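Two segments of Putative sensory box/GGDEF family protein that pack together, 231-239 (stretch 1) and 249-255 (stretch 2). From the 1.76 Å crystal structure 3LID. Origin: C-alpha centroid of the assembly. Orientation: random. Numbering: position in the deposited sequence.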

ATOM      1  N   PRO A 231       3.621  21.722  -7.887  1.00 18.42           N
ATOM      2  CA  PRO A 231       3.095  21.629  -9.224  1.00 18.35           C
ATOM      3  C   PRO A 231       3.852  20.690 -10.165  1.00 17.58           C
ATOM      4  O   PRO A 231       3.247  20.101 -11.057  1.00 18.67           O
ATOM      5  N   ARG A 232       5.166  20.585 -10.009  1.00 17.66           N
ATOM      6  CA  ARG A 232       5.958  19.736 -10.879  1.00 18.71           C
ATOM      7  C   ARG A 232       5.555  18.284 -10.519  1.00 19.58           C
ATOM      8  O   ARG A 232       5.438  17.429 -11.384  1.00 19.78           O
ATOM      9  N   VAL A 233       5.394  18.025  -9.222  1.00 17.78           N
ATOM     10  CA  VAL A 233       5.043  16.627  -8.801  1.00 18.07           C
ATOM     11  C   VAL A 233       3.676  16.280  -9.341  1.00 18.80           C
ATOM     12  O   VAL A 233       3.482  15.214  -9.935  1.00 18.35           O
ATOM     13  N   VAL A 234       2.722  17.228  -9.197  1.00 17.56           N
ATOM     14  CA  VAL A 234       1.330  16.985  -9.625  1.00 18.54           C
ATOM     15  C   VAL A 234       1.212  16.771 -11.117  1.00 18.51           C
ATOM     16  O   VAL A 234       0.316  16.081 -11.590  1.00 19.76           O
ATOM     17  N   SER A 235       2.164  17.297 -11.890  1.00 18.08           N
ATOM     18  CA  SER A 235       2.181  17.048 -13.322  1.00 19.36           C
ATOM     19  C   SER A 235       2.270  15.536 -13.698  1.00 18.93           C
ATOM     20  O   SER A 235       1.947  15.154 -14.798  1.00 20.67           O
ATOM     21  N   GLU A 236       2.728  14.741 -12.730  1.00 19.95           N
ATOM     22  CA  GLU A 236       2.894  13.256 -12.886  1.00 18.85           C
ATOM     23  C   GLU A 236       4.050  12.923 -13.828  1.00 23.06           C
ATOM     24  O   GLU A 236       4.278  11.759 -14.114  1.00 23.68           O
ATOM     25  N   GLN A 237       4.868  13.901 -14.186  1.00 21.94           N
ATOM     26  CA  GLN A 237       6.123  13.622 -14.922  1.00 24.03           C
ATOM     27  C   GLN A 237       7.253  13.354 -13.993  1.00 22.39           C
ATOM     28  O   GLN A 237       7.269  13.773 -12.858  1.00 23.98           O
ATOM     29  N   ALA A 238       8.251  12.632 -14.452  1.00 21.23           N
ATOM     30  CA  ALA A 238       9.428  12.502 -13.648  1.00 19.14           C
ATOM     31  C   ALA A 238      10.388  13.659 -13.826  1.00 22.58           C
ATOM     32  O   ALA A 238      10.719  14.053 -14.977  1.00 25.51           O
ATOM     33  N   GLY A 239      10.947  14.112 -12.750  1.00 20.97           N
ATOM     34  CA  GLY A 239      11.801  15.338 -12.876  1.00 21.16           C
ATOM     35  C   GLY A 239      12.472  15.661 -11.584  1.00 20.96           C
ATOM     36  O   GLY A 239      12.432  14.892 -10.601  1.00 19.70           O
ATOM     37  N   ALA A 249      13.684  14.840  -6.117  1.00 18.69           N
ATOM     38  CA  ALA A 249      13.430  14.154  -7.337  1.00 17.12           C
ATOM     39  C   ALA A 249      12.073  13.436  -7.175  1.00 16.97           C
ATOM     40  O   ALA A 249      11.763  13.011  -6.054  1.00 18.83           O
ATOM     41  N   PHE A 250      11.282  13.448  -8.234  1.00 15.85           N
ATOM     42  CA  PHE A 250       9.896  12.979  -8.095  1.00 15.97           C
ATOM     43  C   PHE A 250       9.461  12.226  -9.332  1.00 17.14           C
ATOM     44  O   PHE A 250       9.959  12.418 -10.484  1.00 17.53           O
ATOM     45  N   SER A 251       8.520  11.301  -9.117  1.00 15.45           N
ATOM     46  CA  SER A 251       7.923  10.617 -10.225  1.00 15.87           C
ATOM     47  C   SER A 251       6.517  10.244  -9.718  1.00 15.51           C
ATOM     48  O   SER A 251       6.211  10.438  -8.527  1.00 17.44           O
ATOM     49  N   SER A 252       5.707   9.720 -10.600  1.00 16.60           N
ATOM     50  CA  SER A 252       4.309   9.317 -10.241  1.00 17.65           C
ATOM     51  C   SER A 252       3.973   7.943 -10.784  1.00 18.46           C
ATOM     52  O   SER A 252       4.369   7.620 -11.935  1.00 16.77           O
ATOM     53  N   ILE A 253       3.199   7.170  -9.996  1.00 17.30           N
ATOM     54  CA  ILE A 253       2.670   5.910 -10.580  1.00 16.12           C
ATOM     55  C   ILE A 253       1.241   5.857 -10.256  1.00 16.11           C
ATOM     56  O   ILE A 253       0.739   6.724  -9.480  1.00 17.63           O
ATOM     57  N   LYS A 254       0.554   4.892 -10.905  1.00 16.69           N
ATOM     58  CA  LYS A 254      -0.818   4.652 -10.494  1.00 18.32           C
ATOM     59  C   LYS A 254      -0.815   3.241  -9.907  1.00 17.94           C
ATOM     60  O   LYS A 254      -0.507   2.306 -10.632  1.00 20.15           O
ATOM     61  N   PHE A 255      -1.043   3.146  -8.588  1.00 15.48           N
ATOM     62  CA  PHE A 255      -0.864   1.828  -7.921  1.00 15.39           C
ATOM     63  C   PHE A 255      -2.259   1.344  -7.465  1.00 16.04           C
ATOM     64  O   PHE A 255      -2.762   1.799  -6.408  1.00 17.57           O
TER

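The most unusual feature here is a phenylalanine that lies against its own bridge partner: Phe250 takes chi1 p (48°), chi2 85°, and its ring sits over Gly239, whose CA is 4.0 Å from the ring centroid. An ideal CB on Gly239 would lie a tight 3.1 Å from Phe250 CZ, so the absence of a side chain eases the ring's position over the backbone. The backbone pair beneath is antiparallel and closed both ways, Gly239 N to Phe250 O and Phe250 N to Gly239 O, each 3.0 Å. Over the opposite face of the ring comes Val233, rotamer t, its CG2 3.7 Å from Phe250 CG. Arg232 (m, m, t) brings its CB within 3.4 Å of Phe250 CZ, while its guanidinium leads away. Gln237 O meets the ring edge, 3.4 Å from Phe250 CD1.

Further along, the contact turns polar and is bridged by three waters. Glu236, with positive phi just past the helix, sets its CA 3.3 Å from Ser252 OG; Ser252 (m) directs its CA-to-CB bond toward the first stretch. That hydroxyl donates to water 1 (2.7 Å from OG), which in turn donates to Val233 O and Gln237 O; water 2 joins Ser252 N to Glu236 O. Lys254 (m, t, t, m), its CA-to-CB bond sideways, brings its end nearer and forms a salt bridge with Glu236 (m, t), NZ to OE1 3.4 Å, a weak hydrogen bond, and water 3 links NZ to OE2.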

ATOM      1  CB  PRO A 231       3.210  23.130  -9.757  1.00 18.35           C
ATOM      2  CG  PRO A 231       3.086  23.909  -8.500  1.00 19.22           C
ATOM      3  CD  PRO A 231       4.006  23.134  -7.518  1.00 18.89           C
ATOM      4  CB  ARG A 232       7.458  19.960 -10.596  1.00 19.04           C
ATOM      5  CG  ARG A 232       7.935  21.532 -10.733  1.00 19.38           C
ATOM      6  CD  ARG A 232       8.003  22.009 -12.207  1.00 29.85           C
ATOM      7  NE  ARG A 232       8.420  23.449 -12.220  1.00 32.20           N
ATOM      8  CZ  ARG A 232       7.638  24.492 -11.888  1.00 32.53           C
ATOM      9  NH1 ARG A 232       6.375  24.286 -11.583  1.00 29.01           N
ATOM     10  NH2 ARG A 232       8.119  25.753 -11.837  1.00 25.13           N
ATOM     11  CB  VAL A 233       4.991  16.580  -7.300  1.00 17.60           C
ATOM     12  CG1 VAL A 233       4.544  15.156  -6.800  1.00 17.22           C
ATOM     13  CG2 VAL A 233       6.437  16.747  -6.784  1.00 17.45           C
ATOM     14  CB  VAL A 234       0.449  18.168  -9.092  1.00 18.59           C
ATOM     15  CG1 VAL A 234      -0.994  18.138  -9.611  1.00 19.13           C
ATOM     16  CG2 VAL A 234       0.575  18.201  -7.561  1.00 18.13           C
ATOM     17  CB  SER A 235       3.352  17.800 -13.956  1.00 19.42           C
ATOM     18  OG  SER A 235       4.563  17.112 -13.902  1.00 18.84           O
ATOM     19  CB  GLU A 236       1.618  12.592 -13.343  1.00 19.90           C
ATOM     20  CG  GLU A 236       0.513  12.730 -12.341  1.00 21.80           C
ATOM     21  CD  GLU A 236      -0.757  12.083 -12.778  1.00 24.30           C
ATOM     22  OE1 GLU A 236      -0.680  11.098 -13.483  1.00 28.87           O
ATOM     23  OE2 GLU A 236      -1.827  12.533 -12.370  1.00 27.59           O
ATOM     24  CB  GLN A 237       6.512  14.830 -15.796  1.00 26.61           C
ATOM     25  CG  GLN A 237       5.363  15.242 -16.599  1.00 31.35           C
ATOM     26  CD  GLN A 237       4.571  14.074 -17.231  1.00 39.80           C
ATOM     27  OE1 GLN A 237       3.418  13.798 -16.852  1.00 41.26           O
ATOM     28  NE2 GLN A 237       5.180  13.404 -18.218  1.00 42.80           N
ATOM     29  CB  ALA A 238      10.154  11.216 -13.990  1.00 21.40           C
ATOM     30  CB  ALA A 249      14.534  13.138  -7.638  1.00 18.18           C
ATOM     31  CB  PHE A 250       8.957  14.185  -7.863  1.00 15.73           C
ATOM     32  CG  PHE A 250       9.201  15.354  -8.865  1.00 18.28           C
ATOM     33  CD1 PHE A 250       8.592  15.377 -10.115  1.00 20.34           C
ATOM     34  CD2 PHE A 250      10.064  16.413  -8.498  1.00 24.39           C
ATOM     35  CE1 PHE A 250       8.863  16.445 -11.029  1.00 22.79           C
ATOM     36  CE2 PHE A 250      10.322  17.454  -9.395  1.00 21.62           C
ATOM     37  CZ  PHE A 250       9.736  17.456 -10.626  1.00 22.35           C
ATOM     38  CB  SER A 251       8.699   9.371 -10.653  1.00 19.58           C
ATOM     39  OG  SER A 251       8.649   8.449  -9.568  1.00 22.04           O
ATOM     40  CB  SER A 252       3.282  10.358 -10.700  1.00 18.66           C
ATOM     41  OG  SER A 252       3.588  11.607 -10.108  1.00 20.71           O
ATOM     42  CB  ILE A 253       3.301   4.679  -9.965  1.00 16.21           C
ATOM     43  CG1 ILE A 253       3.051   4.659  -8.481  1.00 17.23           C
ATOM     44  CG2 ILE A 253       4.826   4.665 -10.364  1.00 19.79           C
ATOM     45  CD1 ILE A 253       3.723   3.346  -7.742  1.00 19.64           C
ATOM     46  CB  LYS A 254      -1.793   4.791 -11.647  1.00 20.97           C
ATOM     47  CG  LYS A 254      -1.977   6.320 -11.924  1.00 24.78           C
ATOM     48  CD  LYS A 254      -3.043   6.567 -12.963  1.00 33.34           C
ATOM     49  CE  LYS A 254      -3.101   8.029 -13.423  1.00 31.57           C
ATOM     50  NZ  LYS A 254      -2.991   8.930 -12.266  1.00 40.78           N
ATOM     51  CB  PHE A 255       0.090   1.969  -6.726  1.00 16.02           C
ATOM     52  CG  PHE A 255       0.312   0.677  -6.021  1.00 15.65           C
ATOM     53  CD1 PHE A 255       0.963  -0.405  -6.651  1.00 13.31           C
ATOM     54  CD2 PHE A 255      -0.126   0.543  -4.709  1.00 16.15           C
ATOM     55  CE1 PHE A 255       1.170  -1.604  -5.964  1.00 14.63           C
ATOM     56  CE2 PHE A 255       0.083  -0.644  -3.998  1.00 13.93           C
ATOM     57  CZ  PHE A 255       0.730  -1.711  -4.577  1.00 15.15           C
TER
HETATM   58  O   HOH W   1       5.534  13.350 -10.834  1.00 20.52           O
HETATM   59  O   HOH W   2       6.363  10.068 -13.394  1.00 21.40           O
HETATM   60  O   HOH W   3      -4.235  11.629 -13.003  1.00 38.73           O